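Local coordinates for uncharacterized protein (Bacillus thuringiensis serovar kurstaki, PDB 4XE7) that probably binds nucleotide through an actin-like fold and assembles into cytoskeletal filaments, as ParM proteins do when segregating plasmid DNA, at residues Gly238-Asn244 against Asn259-Asn265; Val369-Leu375 against Ile396-Phe402; Glu115-Ser119 against Asp158-Arg162; Pro39-Ala43 against Lys124-Pro129; Lys322-Ser326 against Thr337-Met341. Residues are numbered along the deposited sequence.

Contact 1. Residues Gly238-Asn244 against Asn259-Asn265; sequences GAGTSDN and NTDLGTN
The backbones pair antiparallel and stay close as both strands pass into turns. S242 and T260 form a hydrogen-bonded pair (CA to CA 5.3 Å), with S242 N to T260 O at 3.1 Å and T260 N to S242 O at 2.8 Å; D243 and N259 follow as a non-hydrogen-bonded pair, CA to CA 4.3 Å. Beyond the strands, T264 N donates to G238 O at 3.3 Å and N265 N to A239 O at 2.8 Å, while G263 CA lies 3.2 Å from A239 O; a side chain on G263 would collide there. Among side chains, S242 (chi1 m) donates OG to L262 O at 2.5 Å, and T260 (chi1 p) closes an ST turn by accepting L262 N on OG1 at 3.2 Å. A water donates to G238 O (2.7 Å) and L262 O (2.9 Å). L262 leans on helix 337-362. The glycine-rich G238-T241 turn, after strand 232-237, is consistent, in position and sequence, with the second phosphate-binding loop of actin-like proteins, here without nucleotide.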
# COMPACT_ATOMS: atom_id res chain seq x y z
N GLY A 238 -5.65 8.71 -7.32
CA GLY A 238 -5.14 7.48 -7.90
C GLY A 238 -4.89 7.53 -9.40
O GLY A 238 -4.98 8.59 -10.01
N ALA A 239 -4.61 6.38 -10.00
CA ALA A 239 -4.24 6.32 -11.41
C ALA A 239 -5.46 6.53 -12.32
O ALA A 239 -5.37 7.22 -13.34
CB ALA A 239 -3.56 4.98 -11.73
N GLY A 240 -6.59 5.94 -11.94
CA GLY A 240 -7.79 5.99 -12.76
C GLY A 240 -8.94 6.74 -12.11
O GLY A 240 -9.91 7.10 -12.75
N THR A 241 -8.83 6.98 -10.80
CA THR A 241 -9.91 7.61 -10.06
C THR A 241 -9.36 8.49 -8.96
O THR A 241 -8.22 8.34 -8.53
CB THR A 241 -10.85 6.57 -9.36
OG1 THR A 241 -10.08 5.77 -8.46
CG2 THR A 241 -11.55 5.67 -10.37
N SER A 242 -10.21 9.39 -8.48
CA SER A 242 -9.94 10.14 -7.26
C SER A 242 -11.08 9.89 -6.28
O SER A 242 -12.26 9.92 -6.65
CB SER A 242 -9.80 11.64 -7.56
OG SER A 242 -8.65 11.90 -8.34
N ASP A 243 -10.72 9.63 -5.02
CA ASP A 243 -11.72 9.40 -3.97
C ASP A 243 -11.80 10.59 -2.99
O ASP A 243 -10.83 10.87 -2.27
CB ASP A 243 -11.40 8.09 -3.24
CG ASP A 243 -12.46 7.70 -2.24
OD1 ASP A 243 -13.51 7.17 -2.66
OD2 ASP A 243 -12.23 7.90 -1.02
N ASN A 244 -12.91 11.31 -2.98
CA ASN A 244 -13.03 12.45 -2.08
C ASN A 244 -13.85 12.07 -0.85
O ASN A 244 -15.07 12.05 -0.91
CB ASN A 244 -13.66 13.65 -2.80
CG ASN A 244 -12.99 13.93 -4.13
OD1 ASN A 244 -13.50 13.58 -5.19
ND2 ASN A 244 -11.81 14.55 -4.07
N ASN A 259 -16.64 9.87 -5.48
CA ASN A 259 -15.44 9.45 -6.20
C ASN A 259 -15.61 9.75 -7.67
O ASN A 259 -16.72 9.67 -8.18
CB ASN A 259 -15.16 7.97 -5.98
CG ASN A 259 -16.33 7.10 -6.39
OD1 ASN A 259 -16.52 6.82 -7.57
ND2 ASN A 259 -17.11 6.65 -5.41
N THR A 260 -14.52 10.12 -8.34
CA THR A 260 -14.61 10.51 -9.75
C THR A 260 -13.60 9.77 -10.62
O THR A 260 -12.75 9.01 -10.13
CB THR A 260 -14.38 12.03 -9.94
OG1 THR A 260 -12.99 12.35 -9.79
CG2 THR A 260 -15.21 12.83 -8.93
N ASP A 261 -13.69 10.02 -11.93
CA ASP A 261 -12.78 9.42 -12.89
C ASP A 261 -11.55 10.30 -13.16
O ASP A 261 -10.87 10.11 -14.17
CB ASP A 261 -13.51 9.13 -14.21
CG ASP A 261 -14.60 8.08 -14.05
OD1 ASP A 261 -14.47 7.23 -13.15
OD2 ASP A 261 -15.58 8.10 -14.83
N LEU A 262 -11.28 11.26 -12.28
CA LEU A 262 -10.09 12.10 -12.43
C LEU A 262 -8.84 11.34 -11.97
O LEU A 262 -8.56 11.26 -10.77
CB LEU A 262 -10.25 13.41 -11.65
CG LEU A 262 -9.11 14.43 -11.79
CD1 LEU A 262 -8.81 14.78 -13.25
CD2 LEU A 262 -9.41 15.72 -11.01
N GLY A 263 -8.08 10.80 -12.92
CA GLY A 263 -6.93 9.96 -12.64
C GLY A 263 -5.67 10.54 -13.26
O GLY A 263 -5.75 11.50 -14.02
N THR A 264 -4.51 9.98 -12.94
CA THR A 264 -3.27 10.38 -13.63
C THR A 264 -3.08 9.72 -15.01
O THR A 264 -2.30 10.22 -15.84
CB THR A 264 -2.02 10.05 -12.79
OG1 THR A 264 -2.04 8.65 -12.46
CG2 THR A 264 -1.98 10.92 -11.52
N ASN A 265 -3.80 8.62 -15.23
CA ASN A 265 -3.62 7.80 -16.43
C ASN A 265 -3.61 8.61 -17.72
O ASN A 265 -2.64 8.56 -18.49
CB ASN A 265 -4.72 6.72 -16.52
CG ASN A 265 -4.45 5.52 -15.62
OD1 ASN A 265 -3.33 5.34 -15.12
ND2 ASN A 265 -5.46 4.69 -15.43
O HOH W 1 -5.91 11.07 -9.57
O HOH W 2 -12.42 13.70 -7.79

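Contact 2. Residues Val369-Leu375 against Ile396-Phe402; sequences VVGGGVL and IQESAYF
I396, chi1 t and chi2 p, points at the other segment and fills the middle of the contact: its CD1 sits 3.6 Å from V370 CA and 3.6 Å from V374 CB, and its CG2 meets L375 CD2 at 3.7 Å. To one side V370 CG1 touches the edge of the F402 ring, 3.6 Å from CE2. Further out, L375 CD2 comes within 4.3 Å of Q397 CG. The backbones are closest at G371 and S399, CA to CA 5.4 Å. There S399 OG (chi1 m) donates to I396 O at 2.6 Å within its 3-10 segment and accepts a weak bond from G371 N at 3.2 Å. G371, at phi 107° and psi 165°, is where strand 366-370 gives way to helix 372-376; those angles call for glycine. The glycine run G371-G373 resembles the adenosine motif of actin-like proteins. V370 and V374 also rest on strand 232-237, L375 and I396 on helix 300-317, and F402 opens helix 402-418, with Y401 at the N-cap.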
# COMPACT_ATOMS: atom_id res chain seq x y z
N VAL A 369 -4.52 15.63 0.91
CA VAL A 369 -4.34 14.82 -0.29
C VAL A 369 -3.40 13.65 0.01
O VAL A 369 -2.43 13.79 0.75
CB VAL A 369 -3.80 15.63 -1.49
CG1 VAL A 369 -4.83 16.64 -1.94
CG2 VAL A 369 -2.45 16.31 -1.15
N VAL A 370 -3.72 12.49 -0.55
CA VAL A 370 -2.88 11.30 -0.44
C VAL A 370 -2.97 10.60 -1.76
O VAL A 370 -3.81 10.95 -2.58
CB VAL A 370 -3.32 10.34 0.71
CG1 VAL A 370 -3.28 11.05 2.03
CG2 VAL A 370 -4.71 9.80 0.44
N GLY A 371 -2.11 9.59 -1.97
CA GLY A 371 -2.20 8.77 -3.15
C GLY A 371 -1.07 9.09 -4.12
O GLY A 371 -0.44 10.12 -3.98
N GLY A 372 -0.85 8.21 -5.10
CA GLY A 372 0.19 8.39 -6.10
C GLY A 372 0.03 9.65 -6.95
O GLY A 372 1.00 10.16 -7.49
N GLY A 373 -1.20 10.13 -7.07
CA GLY A 373 -1.49 11.36 -7.80
C GLY A 373 -0.81 12.58 -7.19
O GLY A 373 -0.47 13.53 -7.89
N VAL A 374 -0.63 12.58 -5.87
CA VAL A 374 0.06 13.69 -5.22
C VAL A 374 1.52 13.73 -5.66
O VAL A 374 2.10 14.81 -5.83
CB VAL A 374 -0.03 13.58 -3.69
CG1 VAL A 374 0.65 14.75 -3.03
CG2 VAL A 374 -1.48 13.53 -3.25
N LEU A 375 2.09 12.55 -5.87
CA LEU A 375 3.47 12.43 -6.30
C LEU A 375 3.63 12.89 -7.75
O LEU A 375 4.56 13.61 -8.07
CB LEU A 375 3.93 10.98 -6.16
CG LEU A 375 3.79 10.35 -4.78
CD1 LEU A 375 4.07 8.85 -4.85
CD2 LEU A 375 4.71 11.01 -3.77
N ILE A 396 4.17 11.62 2.15
CA ILE A 396 3.27 11.24 1.05
C ILE A 396 3.76 10.00 0.30
O ILE A 396 2.97 9.22 -0.23
CB ILE A 396 3.10 12.42 0.06
CG1 ILE A 396 2.10 12.10 -1.03
CG2 ILE A 396 4.46 12.80 -0.56
CD1 ILE A 396 0.67 12.03 -0.55
N GLN A 397 5.08 9.80 0.27
CA GLN A 397 5.65 8.62 -0.39
C GLN A 397 5.14 7.31 0.24
O GLN A 397 5.12 6.26 -0.41
CB GLN A 397 7.18 8.68 -0.35
CG GLN A 397 7.77 9.97 -0.93
CD GLN A 397 9.29 9.94 -1.06
OE1 GLN A 397 9.85 9.10 -1.77
NE2 GLN A 397 9.96 10.85 -0.37
N GLU A 398 4.70 7.38 1.49
CA GLU A 398 4.23 6.19 2.19
C GLU A 398 2.71 6.03 2.13
O GLU A 398 2.13 5.27 2.92
CB GLU A 398 4.71 6.20 3.65
CG GLU A 398 6.21 5.93 3.79
CD GLU A 398 6.70 4.80 2.88
OE1 GLU A 398 6.13 3.68 2.93
OE2 GLU A 398 7.66 5.03 2.11
N SER A 399 2.07 6.74 1.19
CA SER A 399 0.61 6.78 1.06
C SER A 399 -0.08 5.41 0.99
O SER A 399 -1.14 5.20 1.59
CB SER A 399 0.18 7.57 -0.20
OG SER A 399 0.36 8.94 -0.02
N ALA A 400 0.51 4.50 0.22
CA ALA A 400 -0.06 3.17 0.06
C ALA A 400 -0.28 2.45 1.39
O ALA A 400 -1.16 1.60 1.50
CB ALA A 400 0.82 2.33 -0.85
N TYR A 401 0.51 2.81 2.40
CA TYR A 401 0.50 2.12 3.69
C TYR A 401 -0.01 2.99 4.85
O TYR A 401 0.23 2.68 6.01
CB TYR A 401 1.91 1.59 3.98
CG TYR A 401 2.34 0.56 2.96
CD1 TYR A 401 1.84 -0.74 3.00
CD2 TYR A 401 3.22 0.89 1.94
CE1 TYR A 401 2.21 -1.68 2.07
CE2 TYR A 401 3.60 -0.05 0.99
CZ TYR A 401 3.09 -1.34 1.07
OH TYR A 401 3.47 -2.28 0.13
N PHE A 402 -0.71 4.07 4.55
CA PHE A 402 -1.18 4.97 5.60
C PHE A 402 -2.16 4.25 6.54
O PHE A 402 -2.23 4.54 7.74
CB PHE A 402 -1.85 6.22 5.00
CG PHE A 402 -0.89 7.35 4.66
CD1 PHE A 402 0.47 7.26 4.91
CD2 PHE A 402 -1.37 8.53 4.09
CE1 PHE A 402 1.32 8.30 4.62
CE2 PHE A 402 -0.53 9.58 3.80
CZ PHE A 402 0.83 9.47 4.05

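Contact 3. Residues Glu115-Ser119 against Asp158-Arg162; sequences EDKFS and DYKLR
This is a polar surface contact between two connecting loops, one running into helix 123-140 and the other from strand 145-154 to helix 164-171, with one salt bridge as its main tie. Segment 115-119 has no regular structure apart from a type I beta turn from D116 to S119. Segment 158-162 leaves a short 3-10 piece and curls back, so that R162 N bonds D158 O at 2.7 Å. The backbones stay well apart, D116 CA to D158 CA being 7.8 Å and F118 CA to R162 CA 9.3 Å, and the R162 side chain spans most of the gap. R162 folds through chi1 t, chi2 p and chi3 p to bring NH2 to D116 OD2 at 2.8 Å; D116 (chi1 t) swings its carboxylate across to meet it. The guanidinium lies with one face over F118 CB, 3.5 Å from NH2. D116 OD1 and D158 OD1 stand 3.7 Å apart, two like charges. A water takes the hydrogen of K117 N at 3.1 Å and donates to D158 OD1 at 2.4 Å, linking the loops a second time. Meanwhile the F118 ring is turned away, towards I167 and M170 of helix 164-171. What results is a loop-to-loop salt bridge on the surface of the domain built on the eight-stranded sheet of this actin-like fold.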
# COMPACT_ATOMS: atom_id res chain seq x y z
N GLU A 115 -18.31 -8.20 -1.37
CA GLU A 115 -18.76 -9.25 -0.46
C GLU A 115 -18.21 -9.10 0.95
O GLU A 115 -17.39 -8.23 1.22
CB GLU A 115 -18.37 -10.63 -1.00
CG GLU A 115 -19.23 -11.14 -2.14
CD GLU A 115 -18.89 -12.57 -2.52
OE1 GLU A 115 -19.63 -13.18 -3.32
OE2 GLU A 115 -17.87 -13.08 -2.02
N ASP A 116 -18.69 -9.97 1.84
CA ASP A 116 -18.24 -10.02 3.23
C ASP A 116 -16.92 -10.78 3.35
O ASP A 116 -16.86 -11.96 3.03
CB ASP A 116 -19.31 -10.69 4.09
CG ASP A 116 -19.02 -10.59 5.57
OD1 ASP A 116 -18.33 -9.63 5.96
OD2 ASP A 116 -19.49 -11.46 6.33
N LYS A 117 -15.87 -10.10 3.80
CA LYS A 117 -14.52 -10.69 3.84
C LYS A 117 -14.43 -11.95 4.69
O LYS A 117 -13.75 -12.91 4.32
CB LYS A 117 -13.51 -9.67 4.37
CG LYS A 117 -13.05 -8.67 3.35
CD LYS A 117 -12.01 -7.76 3.96
CE LYS A 117 -11.42 -6.83 2.91
NZ LYS A 117 -12.47 -6.06 2.22
N PHE A 118 -15.11 -11.96 5.83
CA PHE A 118 -14.86 -13.03 6.78
C PHE A 118 -16.05 -13.98 7.01
O PHE A 118 -16.14 -14.63 8.05
CB PHE A 118 -14.38 -12.42 8.10
CG PHE A 118 -13.06 -11.70 7.96
CD1 PHE A 118 -12.98 -10.32 8.05
CD2 PHE A 118 -11.90 -12.42 7.70
CE1 PHE A 118 -11.77 -9.67 7.91
CE2 PHE A 118 -10.68 -11.77 7.56
CZ PHE A 118 -10.62 -10.40 7.66
N SER A 119 -16.92 -14.08 6.00
CA SER A 119 -17.93 -15.13 5.96
C SER A 119 -17.24 -16.48 5.84
O SER A 119 -16.06 -16.54 5.53
CB SER A 119 -18.89 -14.92 4.79
OG SER A 119 -18.24 -15.17 3.56
N ASP A 158 -19.49 -3.23 7.93
CA ASP A 158 -19.37 -4.52 8.60
C ASP A 158 -19.77 -4.45 10.06
O ASP A 158 -19.82 -5.47 10.75
CB ASP A 158 -17.94 -5.05 8.48
CG ASP A 158 -17.42 -4.99 7.06
OD1 ASP A 158 -17.43 -6.03 6.38
OD2 ASP A 158 -17.00 -3.89 6.64
N TYR A 159 -20.07 -3.25 10.53
CA TYR A 159 -20.55 -3.07 11.89
C TYR A 159 -22.03 -3.42 12.01
O TYR A 159 -22.54 -3.64 13.11
CB TYR A 159 -20.29 -1.64 12.35
CG TYR A 159 -18.84 -1.40 12.67
CD1 TYR A 159 -18.38 -1.47 13.98
CD2 TYR A 159 -17.92 -1.12 11.66
CE1 TYR A 159 -17.05 -1.27 14.28
CE2 TYR A 159 -16.58 -0.91 11.96
CZ TYR A 159 -16.16 -0.99 13.27
OH TYR A 159 -14.83 -0.79 13.58
N LYS A 160 -22.70 -3.49 10.87
CA LYS A 160 -24.09 -3.94 10.82
C LYS A 160 -24.12 -5.47 10.77
O LYS A 160 -25.18 -6.09 10.93
CB LYS A 160 -24.82 -3.34 9.61
CG LYS A 160 -26.15 -2.67 9.96
CD LYS A 160 -26.50 -1.56 8.99
CE LYS A 160 -27.95 -1.11 9.17
NZ LYS A 160 -28.35 -1.06 10.60
N LEU A 161 -22.95 -6.06 10.55
CA LEU A 161 -22.85 -7.51 10.36
C LEU A 161 -22.12 -8.20 11.51
O LEU A 161 -22.52 -9.28 11.95
CB LEU A 161 -22.12 -7.82 9.04
CG LEU A 161 -22.80 -7.75 7.67
CD1 LEU A 161 -24.12 -6.97 7.67
CD2 LEU A 161 -21.84 -7.18 6.62
N ARG A 162 -21.05 -7.59 11.99
CA ARG A 162 -20.09 -8.30 12.82
C ARG A 162 -20.01 -7.82 14.27
O ARG A 162 -20.66 -8.37 15.16
CB ARG A 162 -18.70 -8.21 12.19
CG ARG A 162 -17.72 -9.25 12.70
CD ARG A 162 -17.92 -10.56 11.98
NE ARG A 162 -17.72 -10.39 10.54
CZ ARG A 162 -17.87 -11.36 9.64
NH1 ARG A 162 -18.24 -12.58 10.03
NH2 ARG A 162 -17.66 -11.11 8.36
O HOH W 3 -15.75 -7.28 5.16

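Contact 4. Residues Pro39-Ala43 against Lys124-Pro129; sequences PTVIA and KLHLIP
I42 and T40 carry this contact. I42, chi1 p and chi2 t, points at helix 123-140 and pushes CD1 in among K124 CG at 3.9 Å, I128 CD1 at 3.8 Å and L125 CD2 at 4.1 Å, while its CG2 touches P129 CG at 4.0 Å. The chain passes with I42 CA 6.6 Å from L125 CA and T40 CA 6.3 Å from P129 CA. T40 is the centre of an inverse gamma turn (phi -81°, psi 73°; V41 N to P39 O 2.8 Å). After it the chain is extended, so V41 points away from the helix and I42 toward it. With chi1 m, T40 lays CG2 3.4 Å from L125 O and 3.7 Å from H126 ND1. Proline, lacking an NH, kinks the helix at P129, the position whose nitrogen would otherwise serve L125 O; that carbonyl has no polar partner and is covered by the T40 methyl. At the polar end a water sits 2.6 Å from H126 ND1 and, weakly, 3.3 Å from T40 OG1. The helix thus packs against strand 33-45 and its neighbour 90-93, where W91 touches I42, K124 and I128; V41 turns its side chain instead to A97 and K98 of helix 95-98.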
# COMPACT_ATOMS: atom_id res chain seq x y z
N PRO A 39 -0.66 -9.72 -2.50
CA PRO A 39 -1.95 -9.72 -3.21
C PRO A 39 -2.87 -10.83 -2.68
O PRO A 39 -2.44 -11.94 -2.32
CB PRO A 39 -1.57 -9.96 -4.67
CG PRO A 39 -0.08 -9.68 -4.76
CD PRO A 39 0.47 -10.00 -3.41
N THR A 40 -4.16 -10.51 -2.63
CA THR A 40 -5.14 -11.39 -2.04
C THR A 40 -5.54 -12.47 -3.05
O THR A 40 -6.63 -12.46 -3.65
CB THR A 40 -6.34 -10.58 -1.56
OG1 THR A 40 -5.84 -9.51 -0.75
CG2 THR A 40 -7.30 -11.45 -0.74
N VAL A 41 -4.61 -13.40 -3.24
CA VAL A 41 -4.75 -14.46 -4.20
C VAL A 41 -4.17 -15.72 -3.59
O VAL A 41 -3.01 -15.72 -3.16
CB VAL A 41 -4.00 -14.16 -5.51
CG1 VAL A 41 -4.19 -15.31 -6.48
CG2 VAL A 41 -4.46 -12.86 -6.12
N ILE A 42 -4.96 -16.78 -3.54
CA ILE A 42 -4.45 -18.06 -3.06
C ILE A 42 -4.76 -19.18 -4.06
O ILE A 42 -5.62 -19.05 -4.92
CB ILE A 42 -5.03 -18.40 -1.66
CG1 ILE A 42 -6.51 -18.75 -1.76
CG2 ILE A 42 -4.78 -17.23 -0.68
CD1 ILE A 42 -7.14 -19.12 -0.42
N ALA A 43 -4.02 -20.28 -3.94
CA ALA A 43 -4.20 -21.45 -4.81
C ALA A 43 -3.76 -22.71 -4.06
O ALA A 43 -2.71 -22.69 -3.41
CB ALA A 43 -3.42 -21.29 -6.13
N LYS A 124 -11.10 -17.73 4.23
CA LYS A 124 -9.78 -18.26 3.95
C LYS A 124 -9.04 -17.40 2.91
O LYS A 124 -7.81 -17.27 2.99
CB LYS A 124 -9.84 -19.72 3.50
CG LYS A 124 -10.09 -19.98 2.03
CD LYS A 124 -10.12 -21.50 1.76
CE LYS A 124 -10.43 -21.81 0.31
NZ LYS A 124 -11.75 -21.28 -0.12
N LEU A 125 -9.76 -16.76 1.99
CA LEU A 125 -9.13 -15.85 1.02
C LEU A 125 -8.33 -14.74 1.72
O LEU A 125 -7.31 -14.28 1.19
CB LEU A 125 -10.17 -15.17 0.12
CG LEU A 125 -11.09 -16.02 -0.75
CD1 LEU A 125 -12.11 -15.13 -1.48
CD2 LEU A 125 -10.27 -16.84 -1.74
N HIS A 126 -8.81 -14.30 2.87
CA HIS A 126 -8.23 -13.14 3.54
C HIS A 126 -7.36 -13.54 4.73
O HIS A 126 -6.39 -12.86 5.02
CB HIS A 126 -9.35 -12.18 3.97
CG HIS A 126 -10.12 -11.64 2.80
ND1 HIS A 126 -9.64 -10.62 2.01
CD2 HIS A 126 -11.29 -12.02 2.25
CE1 HIS A 126 -10.50 -10.38 1.03
NE2 HIS A 126 -11.51 -11.22 1.15
N LEU A 127 -7.69 -14.65 5.39
CA LEU A 127 -6.87 -15.10 6.51
C LEU A 127 -5.50 -15.62 6.07
O LEU A 127 -4.47 -15.34 6.71
CB LEU A 127 -7.58 -16.18 7.32
CG LEU A 127 -8.80 -15.70 8.11
CD1 LEU A 127 -9.54 -16.88 8.70
CD2 LEU A 127 -8.38 -14.71 9.19
N ILE A 128 -5.48 -16.38 4.98
CA ILE A 128 -4.23 -16.98 4.54
C ILE A 128 -3.18 -15.90 4.19
O ILE A 128 -2.05 -15.97 4.67
CB ILE A 128 -4.46 -17.96 3.38
CG1 ILE A 128 -5.12 -19.24 3.94
CG2 ILE A 128 -3.15 -18.28 2.68
CD1 ILE A 128 -5.60 -20.26 2.91
N PRO A 129 -3.55 -14.87 3.40
CA PRO A 129 -2.56 -13.81 3.18
C PRO A 129 -2.23 -13.02 4.44
O PRO A 129 -1.08 -12.59 4.59
CB PRO A 129 -3.23 -12.92 2.14
CG PRO A 129 -4.15 -13.87 1.40
CD PRO A 129 -4.70 -14.72 2.49
O HOH W 4 -7.33 -9.52 2.22

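Contact 5. Residues Lys322-Ser326 against Thr337-Met341; sequences KPTFS and TDIVM
K322-S326 runs extended, with phi between about -75° and -128° and psi between 108° and 153°, and passes the first turn of a helix that starts at T337; M341 N to T337 O, 2.8 Å, closes that turn. The two backbones come closest at F325 and T337, CA to CA 4.6 Å. Here F325 N donates to T337 OG1 at 2.9 Å; the same hydroxyl also bonds N335 OD1, just ahead of the helix, and the F325 backbone pairs with V336. Between the segments lies a beta hairpin, strands 326-329 and 332-335, so this contact pinches the base of the hairpin where it rises from the loop after helix 300-317 and returns into the long helix 337-362. On the apolar side F325 (chi1 m) points toward the helix and presents a ring face to V340: CG1 stands 3.8 Å from the ring centroid, only 5° off the normal, a clean CH-pi contact. M341, folded through chi1 t, chi2 p and chi3 p, brings CE up to the ring edge, 3.9 Å from F325 CE2, and almost as near P323, whose CG lies 4.0 Å from M341 CE. T337 CG2 (chi1 m) rests 3.6 Å from P323 O. Behind this cluster, V340 also meets L307 of helix 300-317 and I271 of helix 265-279, while P323 leans on M315 and E311.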
# COMPACT_ATOMS: atom_id res chain seq x y z
N LYS A 322 15.10 22.53 -8.74
CA LYS A 322 14.46 22.61 -10.05
C LYS A 322 14.69 21.30 -10.78
O LYS A 322 15.84 20.95 -11.07
CB LYS A 322 15.02 23.78 -10.86
CG LYS A 322 14.83 25.15 -10.22
CD LYS A 322 13.34 25.48 -10.07
CE LYS A 322 13.13 26.98 -9.82
NZ LYS A 322 13.73 27.41 -8.52
N PRO A 323 13.61 20.58 -11.09
CA PRO A 323 13.76 19.23 -11.64
C PRO A 323 14.20 19.17 -13.10
O PRO A 323 13.93 20.07 -13.88
CB PRO A 323 12.35 18.64 -11.48
CG PRO A 323 11.45 19.82 -11.57
CD PRO A 323 12.19 20.94 -10.89
N THR A 324 14.86 18.08 -13.46
CA THR A 324 15.17 17.78 -14.85
C THR A 324 14.70 16.37 -15.15
O THR A 324 15.10 15.43 -14.47
CB THR A 324 16.69 17.91 -15.14
OG1 THR A 324 17.07 19.28 -15.07
CG2 THR A 324 17.03 17.35 -16.53
N PHE A 325 13.83 16.22 -16.14
CA PHE A 325 13.43 14.89 -16.57
C PHE A 325 14.16 14.52 -17.88
O PHE A 325 13.89 15.07 -18.96
CB PHE A 325 11.92 14.80 -16.72
CG PHE A 325 11.19 15.14 -15.45
CD1 PHE A 325 10.95 14.17 -14.49
CD2 PHE A 325 10.81 16.45 -15.19
CE1 PHE A 325 10.30 14.49 -13.31
CE2 PHE A 325 10.14 16.78 -14.01
CZ PHE A 325 9.89 15.81 -13.07
N SER A 326 15.10 13.61 -17.75
CA SER A 326 15.94 13.20 -18.87
C SER A 326 15.71 11.74 -19.17
O SER A 326 15.92 10.88 -18.32
CB SER A 326 17.41 13.47 -18.56
OG SER A 326 18.24 12.66 -19.37
N THR A 337 11.88 17.74 -19.88
CA THR A 337 11.37 18.43 -18.69
C THR A 337 10.08 19.22 -19.00
O THR A 337 9.08 19.12 -18.27
CB THR A 337 12.45 19.39 -18.11
OG1 THR A 337 13.60 18.63 -17.73
CG2 THR A 337 11.92 20.14 -16.90
N ASP A 338 10.10 19.98 -20.10
CA ASP A 338 8.92 20.72 -20.55
C ASP A 338 7.70 19.83 -20.79
O ASP A 338 6.58 20.19 -20.43
CB ASP A 338 9.22 21.50 -21.83
CG ASP A 338 9.48 20.60 -23.05
OD1 ASP A 338 8.72 20.71 -24.05
OD2 ASP A 338 10.44 19.79 -23.01
N ILE A 339 7.90 18.68 -21.42
CA ILE A 339 6.79 17.77 -21.72
C ILE A 339 6.18 17.18 -20.45
O ILE A 339 4.96 17.13 -20.29
CB ILE A 339 7.26 16.65 -22.65
CG1 ILE A 339 7.63 17.24 -24.01
CG2 ILE A 339 6.22 15.56 -22.77
CD1 ILE A 339 8.41 16.28 -24.90
N VAL A 340 7.04 16.74 -19.53
CA VAL A 340 6.57 16.11 -18.30
C VAL A 340 5.93 17.17 -17.39
O VAL A 340 4.82 16.98 -16.92
CB VAL A 340 7.73 15.39 -17.55
CG1 VAL A 340 7.28 14.92 -16.14
CG2 VAL A 340 8.26 14.22 -18.38
N MET A 341 6.62 18.29 -17.18
CA MET A 341 6.08 19.37 -16.31
C MET A 341 4.73 19.88 -16.83
O MET A 341 3.84 20.18 -16.02
CB MET A 341 7.09 20.53 -16.19
CG MET A 341 6.75 21.56 -15.11
SD MET A 341 6.51 20.90 -13.44
CE MET A 341 7.84 19.79 -13.28

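Overall arrangement
From the N terminus, contact 4 opens first on strand 33-45 and contact 3 opens at 115-119. Contact 4 then closes at 124-129 before contact 3 closes at 158-162, so the two loops cross. They touch, F118 lying against H126 and L127, and together tie strand 33-45, helix 123-140 and two surface loops of the eight-stranded-sheet domain. The other three follow in series: contact 1 closes a hairpin, contact 5 the base of another, and contact 2 a longer loop ahead of helix 402-418. Contacts 1 and 2 touch through T264 and G373, just beyond the strand ends of the five-stranded sheet that both reach. Contact 5 lies remote, its centre about 47 Å from that of contact 3.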